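Local coordinates for protein pullulanase (Bacillus acidopullulyticus, PDB 2WAN) that hydrolyses, as a pullulanase, alpha-1,6-glucosidic linkages in pullulan and at the branch points of starch-type polysaccharides, at residues 634-639 / 674-679; 738-743 / 761-766. One frame throughout, in Å; residues are numbered along the deposited sequence.

Contact 1: 634-639 / 674-679; sequences KISNEL and LGIGVF
Ser636, on a helix in the outer layer of the catalytic (beta/alpha)8 barrel, meets the carbonyl of Leu674 in the loop that leads into strand 677-679. Its OG lies 2.8 Å from Leu674 O in a hydrogen bond donated by the hydroxyl, though this OG is crowded by an atom outside the two segments, making its exact position less certain. With OG anti to the backbone N (chi1 177°), the hydroxyl extends to the loop carbonyl, and Ser636 CB itself comes within 3.2 Å of the same oxygen. A water within reach of both Leu674 O (2.8 Å) and Asn637 OD1 (2.9 Å) could link the next helical residue to the loop. Beside these polar contacts is a small apolar one: Ile676 CG2 rests on Ser636 CB at 3.9 Å. Ile676 sets CG1 between its backbone N and carbonyl carbon (chi1 75°), and CG2 is the branch that touches the helix. Gly675 is the residue of closest backbone approach, its CA 6.1 Å from that of Ser636. Its backbone is in a left-handed conformation (phi 83°) in which a CB would press on the carbonyl O of Leu674, so the backbone itself calls for glycine. Farther out, Leu648 of strand 647-650 touches both Ser636 and Ile676, tying the helix and the loop to the barrel wall between them. One helical turn beyond Ser636, His640 NE2 makes a weak hydrogen bond to Gly675 O.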
loop_
_atom_site.group_PDB
_atom_site.type_symbol
_atom_site.label_atom_id
_atom_site.label_comp_id
_atom_site.label_asym_id
_atom_site.label_seq_id
_atom_site.Cartn_x
_atom_site.Cartn_y
_atom_site.Cartn_z
ATOM N N LYS A 634 3.588 1.280 12.279
ATOM C CA LYS A 634 2.674 1.842 13.287
ATOM C C LYS A 634 1.267 1.267 13.180
ATOM O O LYS A 634 0.625 0.991 14.202
ATOM C CB LYS A 634 2.621 3.362 13.222
ATOM C CG LYS A 634 3.863 4.054 13.737
ATOM C CD LYS A 634 3.676 5.564 13.666
ATOM C CE LYS A 634 4.798 6.297 14.374
ATOM N NZ LYS A 634 4.570 7.763 14.240
ATOM N N ILE A 635 0.778 1.116 11.947
ATOM C CA ILE A 635 -0.511 0.468 11.721
ATOM C C ILE A 635 -0.500 -0.931 12.334
ATOM O O ILE A 635 -1.402 -1.294 13.108
ATOM C CB ILE A 635 -0.866 0.409 10.216
ATOM C CG1 ILE A 635 -1.217 1.814 9.704
ATOM C CG2 ILE A 635 -2.021 -0.617 9.948
ATOM C CD1 ILE A 635 -1.348 1.915 8.185
ATOM N N SER A 636 0.517 -1.719 11.992
ATOM C CA SER A 636 0.637 -3.085 12.508
ATOM C C SER A 636 0.691 -3.100 14.041
ATOM O O SER A 636 -0.055 -3.835 14.692
ATOM C CB SER A 636 1.878 -3.769 11.903
ATOM O OG SER A 636 2.035 -5.071 12.441
ATOM N N ASN A 637 1.551 -2.266 14.624
ATOM C CA ASN A 637 1.680 -2.222 16.082
ATOM C C ASN A 637 0.384 -1.825 16.800
ATOM O O ASN A 637 0.018 -2.439 17.801
ATOM C CB ASN A 637 2.855 -1.322 16.491
ATOM C CG ASN A 637 4.211 -1.921 16.121
ATOM O OD1 ASN A 637 4.312 -3.089 15.754
ATOM N ND2 ASN A 637 5.258 -1.110 16.202
ATOM N N GLU A 638 -0.302 -0.799 16.297
ATOM C CA GLU A 638 -1.553 -0.350 16.919
ATOM C C GLU A 638 -2.646 -1.404 16.811
ATOM O O GLU A 638 -3.313 -1.727 17.804
ATOM C CB GLU A 638 -2.040 0.972 16.319
ATOM C CG GLU A 638 -1.195 2.171 16.722
ATOM C CD GLU A 638 -1.857 3.505 16.436
ATOM O OE1 GLU A 638 -3.053 3.547 16.043
ATOM O OE2 GLU A 638 -1.156 4.526 16.609
ATOM N N LEU A 639 -2.820 -1.958 15.610
ATOM C CA LEU A 639 -3.872 -2.947 15.440
ATOM C C LEU A 639 -3.573 -4.264 16.167
ATOM O O LEU A 639 -4.497 -4.873 16.723
ATOM C CB LEU A 639 -4.217 -3.169 13.965
ATOM C CG LEU A 639 -4.763 -1.915 13.273
ATOM C CD1 LEU A 639 -5.008 -2.242 11.811
ATOM C CD2 LEU A 639 -6.042 -1.368 13.952
ATOM N N LEU A 674 7.767 -6.715 10.190
ATOM C CA LEU A 674 6.786 -5.660 10.527
ATOM C C LEU A 674 5.406 -6.179 10.922
ATOM O O LEU A 674 4.566 -5.408 11.417
ATOM C CB LEU A 674 6.638 -4.655 9.388
ATOM C CG LEU A 674 7.889 -3.854 9.021
ATOM C CD1 LEU A 674 7.509 -2.744 8.029
ATOM C CD2 LEU A 674 8.596 -3.298 10.268
ATOM N N GLY A 675 5.153 -7.463 10.681
ATOM C CA GLY A 675 3.828 -8.051 10.986
ATOM C C GLY A 675 2.817 -7.795 9.873
ATOM O O GLY A 675 1.602 -7.765 10.107
ATOM N N ILE A 676 3.336 -7.626 8.659
ATOM C CA ILE A 676 2.519 -7.393 7.464
ATOM C C ILE A 676 3.040 -8.227 6.290
ATOM O O ILE A 676 4.204 -8.628 6.266
ATOM C CB ILE A 676 2.513 -5.893 7.044
ATOM C CG1 ILE A 676 3.849 -5.496 6.378
ATOM C CG2 ILE A 676 2.101 -4.957 8.227
ATOM C CD1 ILE A 676 3.948 -4.010 5.915
ATOM N N GLY A 677 2.163 -8.487 5.329
ATOM C CA GLY A 677 2.504 -9.269 4.135
ATOM C C GLY A 677 2.443 -8.500 2.834
ATOM O O GLY A 677 1.847 -7.418 2.759
ATOM N N VAL A 678 3.096 -9.033 1.797
ATOM C CA VAL A 678 3.069 -8.397 0.475
ATOM C C VAL A 678 2.629 -9.388 -0.593
ATOM O O VAL A 678 2.991 -10.553 -0.540
ATOM C CB VAL A 678 4.437 -7.756 0.085
ATOM C CG1 VAL A 678 4.762 -6.614 1.023
ATOM C CG2 VAL A 678 5.578 -8.816 0.090
ATOM N N PHE A 679 1.840 -8.918 -1.551
ATOM C CA PHE A 679 1.463 -9.740 -2.688
ATOM C C PHE A 679 2.720 -10.168 -3.428
ATOM O O PHE A 679 3.604 -9.347 -3.721
ATOM C CB PHE A 679 0.541 -8.970 -3.630
ATOM C CG PHE A 679 -0.874 -8.952 -3.171
ATOM C CD1 PHE A 679 -1.678 -10.086 -3.336
ATOM C CD2 PHE A 679 -1.398 -7.827 -2.546
ATOM C CE1 PHE A 679 -3.023 -10.106 -2.889
ATOM C CE2 PHE A 679 -2.738 -7.833 -2.110
ATOM C CZ PHE A 679 -3.542 -8.958 -2.296
HETATM O O HOH W 1 5.598 -3.506 13.143
#

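Contact 2: 738-743 / 761-766; sequences MTLWDK and ELAHAV
Leu740 and Ala763 mark the closest backbone approach of two helices, their CA atoms 9.0 Å apart, and side chains fill the distance. Leu740 is the first residue of helix 740-747. Thr739 occupies the N-cap position before it, where Thr739 OG1 accepts a weak bond from Asp742 N at 3.3 Å and also bonds to Arg784 O. Across the contact, the CD2 methyl of Leu740 makes the closest approaches. CG stands anti to the backbone N (chi1 -166°), and CD2 reaches between Ala763 CB, at 3.8 Å, and the His764 ring. Its approach to the imidazole is oblique, with His764 NE2 at 3.5 Å and His764 CD2 at 3.6 Å. The two side chains come from opposite directions, and all three residues are buried, so this is plain helix-helix packing within the connection from strand 728-730 to strand 773-777 of the barrel. The His764 ring also meets that of Phe817 of helix 811-826, the planes at about 45°. Helix 681-688 flanks both segments, with Asp688 touching Leu740 and Lys743, and Leu687 touching Val766.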
loop_
_atom_site.group_PDB
_atom_site.type_symbol
_atom_site.label_atom_id
_atom_site.label_comp_id
_atom_site.label_asym_id
_atom_site.label_seq_id
_atom_site.Cartn_x
_atom_site.Cartn_y
_atom_site.Cartn_z
ATOM N N MET A 738 -6.184 -10.160 -15.956
ATOM C CA MET A 738 -7.150 -11.130 -16.463
ATOM C C MET A 738 -7.519 -12.226 -15.457
ATOM O O MET A 738 -6.721 -12.589 -14.596
ATOM C CB MET A 738 -6.617 -11.737 -17.762
ATOM C CG MET A 738 -6.142 -10.671 -18.742
ATOM S SD MET A 738 -5.398 -11.412 -20.210
ATOM C CE MET A 738 -6.824 -12.230 -20.939
ATOM N N THR A 739 -8.733 -12.767 -15.581
ATOM C CA THR A 739 -9.055 -13.960 -14.800
ATOM C C THR A 739 -8.169 -15.086 -15.354
ATOM O O THR A 739 -7.693 -15.004 -16.503
ATOM C CB THR A 739 -10.527 -14.378 -14.905
ATOM O OG1 THR A 739 -10.799 -14.913 -16.212
ATOM C CG2 THR A 739 -11.464 -13.196 -14.609
ATOM N N LEU A 740 -7.919 -16.118 -14.555
ATOM C CA LEU A 740 -7.029 -17.173 -15.015
ATOM C C LEU A 740 -7.587 -17.881 -16.238
ATOM O O LEU A 740 -6.825 -18.224 -17.140
ATOM C CB LEU A 740 -6.681 -18.172 -13.894
ATOM C CG LEU A 740 -5.496 -19.101 -14.220
ATOM C CD1 LEU A 740 -4.270 -18.301 -14.686
ATOM C CD2 LEU A 740 -5.125 -20.021 -13.031
ATOM N N TRP A 741 -8.905 -18.062 -16.294
ATOM C CA TRP A 741 -9.528 -18.756 -17.431
ATOM C C TRP A 741 -9.241 -17.977 -18.720
ATOM O O TRP A 741 -8.847 -18.561 -19.742
ATOM C CB TRP A 741 -11.050 -18.974 -17.213
ATOM C CG TRP A 741 -11.657 -19.921 -18.237
ATOM C CD1 TRP A 741 -12.655 -19.647 -19.125
ATOM C CD2 TRP A 741 -11.260 -21.286 -18.480
ATOM N NE1 TRP A 741 -12.925 -20.770 -19.904
ATOM C CE2 TRP A 741 -12.086 -21.787 -19.516
ATOM C CE3 TRP A 741 -10.294 -22.140 -17.903
ATOM C CZ2 TRP A 741 -11.965 -23.103 -20.012
ATOM C CZ3 TRP A 741 -10.175 -23.443 -18.387
ATOM C CH2 TRP A 741 -11.013 -23.913 -19.442
ATOM N N ASP A 742 -9.408 -16.659 -18.643
ATOM C CA ASP A 742 -9.161 -15.768 -19.785
ATOM C C ASP A 742 -7.673 -15.721 -20.133
ATOM O O ASP A 742 -7.305 -15.726 -21.315
ATOM C CB ASP A 742 -9.668 -14.364 -19.470
ATOM C CG ASP A 742 -11.187 -14.271 -19.458
ATOM O OD1 ASP A 742 -11.874 -15.286 -19.685
ATOM O OD2 ASP A 742 -11.695 -13.166 -19.229
ATOM N N LYS A 743 -6.833 -15.659 -19.102
ATOM C CA LYS A 743 -5.372 -15.623 -19.286
ATOM C C LYS A 743 -4.872 -16.870 -20.016
ATOM O O LYS A 743 -4.050 -16.765 -20.932
ATOM C CB LYS A 743 -4.666 -15.488 -17.927
ATOM C CG LYS A 743 -3.192 -15.862 -17.919
ATOM C CD LYS A 743 -2.328 -14.921 -18.769
ATOM C CE LYS A 743 -1.018 -15.613 -19.134
ATOM N NZ LYS A 743 -0.126 -14.722 -19.975
ATOM N N GLU A 761 -6.411 -25.501 -12.582
ATOM C CA GLU A 761 -6.381 -26.220 -11.312
ATOM C C GLU A 761 -4.972 -26.359 -10.751
ATOM O O GLU A 761 -4.771 -26.191 -9.549
ATOM C CB GLU A 761 -7.028 -27.590 -11.456
ATOM C CG GLU A 761 -8.568 -27.492 -11.598
ATOM C CD GLU A 761 -9.252 -28.798 -11.950
ATOM O OE1 GLU A 761 -8.629 -29.655 -12.616
ATOM O OE2 GLU A 761 -10.446 -28.959 -11.572
ATOM N N LEU A 762 -4.005 -26.684 -11.612
ATOM C CA LEU A 762 -2.598 -26.799 -11.180
ATOM C C LEU A 762 -2.012 -25.502 -10.619
ATOM O O LEU A 762 -1.355 -25.527 -9.578
ATOM C CB LEU A 762 -1.712 -27.328 -12.318
ATOM C CG LEU A 762 -0.212 -27.460 -12.007
ATOM C CD1 LEU A 762 0.069 -28.336 -10.795
ATOM C CD2 LEU A 762 0.466 -28.083 -13.236
ATOM N N ALA A 763 -2.269 -24.378 -11.285
ATOM C CA ALA A 763 -1.777 -23.090 -10.804
ATOM C C ALA A 763 -2.307 -22.815 -9.396
ATOM O O ALA A 763 -1.541 -22.430 -8.494
ATOM C CB ALA A 763 -2.193 -21.987 -11.750
ATOM N N HIS A 764 -3.602 -23.040 -9.209
ATOM C CA HIS A 764 -4.194 -22.850 -7.875
ATOM C C HIS A 764 -3.703 -23.912 -6.870
ATOM O O HIS A 764 -3.538 -23.593 -5.695
ATOM C CB HIS A 764 -5.737 -22.759 -7.940
ATOM C CG HIS A 764 -6.229 -21.526 -8.644
ATOM N ND1 HIS A 764 -6.488 -20.333 -7.997
ATOM C CD2 HIS A 764 -6.499 -21.306 -9.952
ATOM C CE1 HIS A 764 -6.896 -19.431 -8.877
ATOM N NE2 HIS A 764 -6.907 -19.998 -10.072
ATOM N N ALA A 765 -3.425 -25.139 -7.323
ATOM C CA ALA A 765 -2.903 -26.178 -6.418
ATOM C C ALA A 765 -1.568 -25.751 -5.804
ATOM O O ALA A 765 -1.328 -25.972 -4.624
ATOM C CB ALA A 765 -2.747 -27.525 -7.134
ATOM N N VAL A 766 -0.706 -25.129 -6.614
ATOM C CA VAL A 766 0.546 -24.578 -6.103
ATOM C C VAL A 766 0.254 -23.533 -5.019
ATOM O O VAL A 766 0.853 -23.567 -3.942
ATOM C CB VAL A 766 1.445 -23.980 -7.227
ATOM C CG1 VAL A 766 2.731 -23.387 -6.636
ATOM C CG2 VAL A 766 1.807 -25.063 -8.262
#

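Contacts 1 and 2 belong to the same eight-stranded barrel but follow one another along the chain, with centres 28 Å apart and nearest atoms about 12 Å apart. Strand 677-679, which ends contact 1, runs on directly into helix 681-688, so the chain itself leads from contact 1 to a neighbour of contact 2. Phe679 also stacks edge-to-face on Tyr731, just after strand 728-730, on the way to 738-743. In this amylase family the catalytic acids follow strands 618-621, 647-650 and 728-730, so 738-743 probably lies near the active site. A glycerol, probably from the crystallisation liquor, is hydrogen-bonded to Met738 N and lies about 5 Å from the Leu740 side chain.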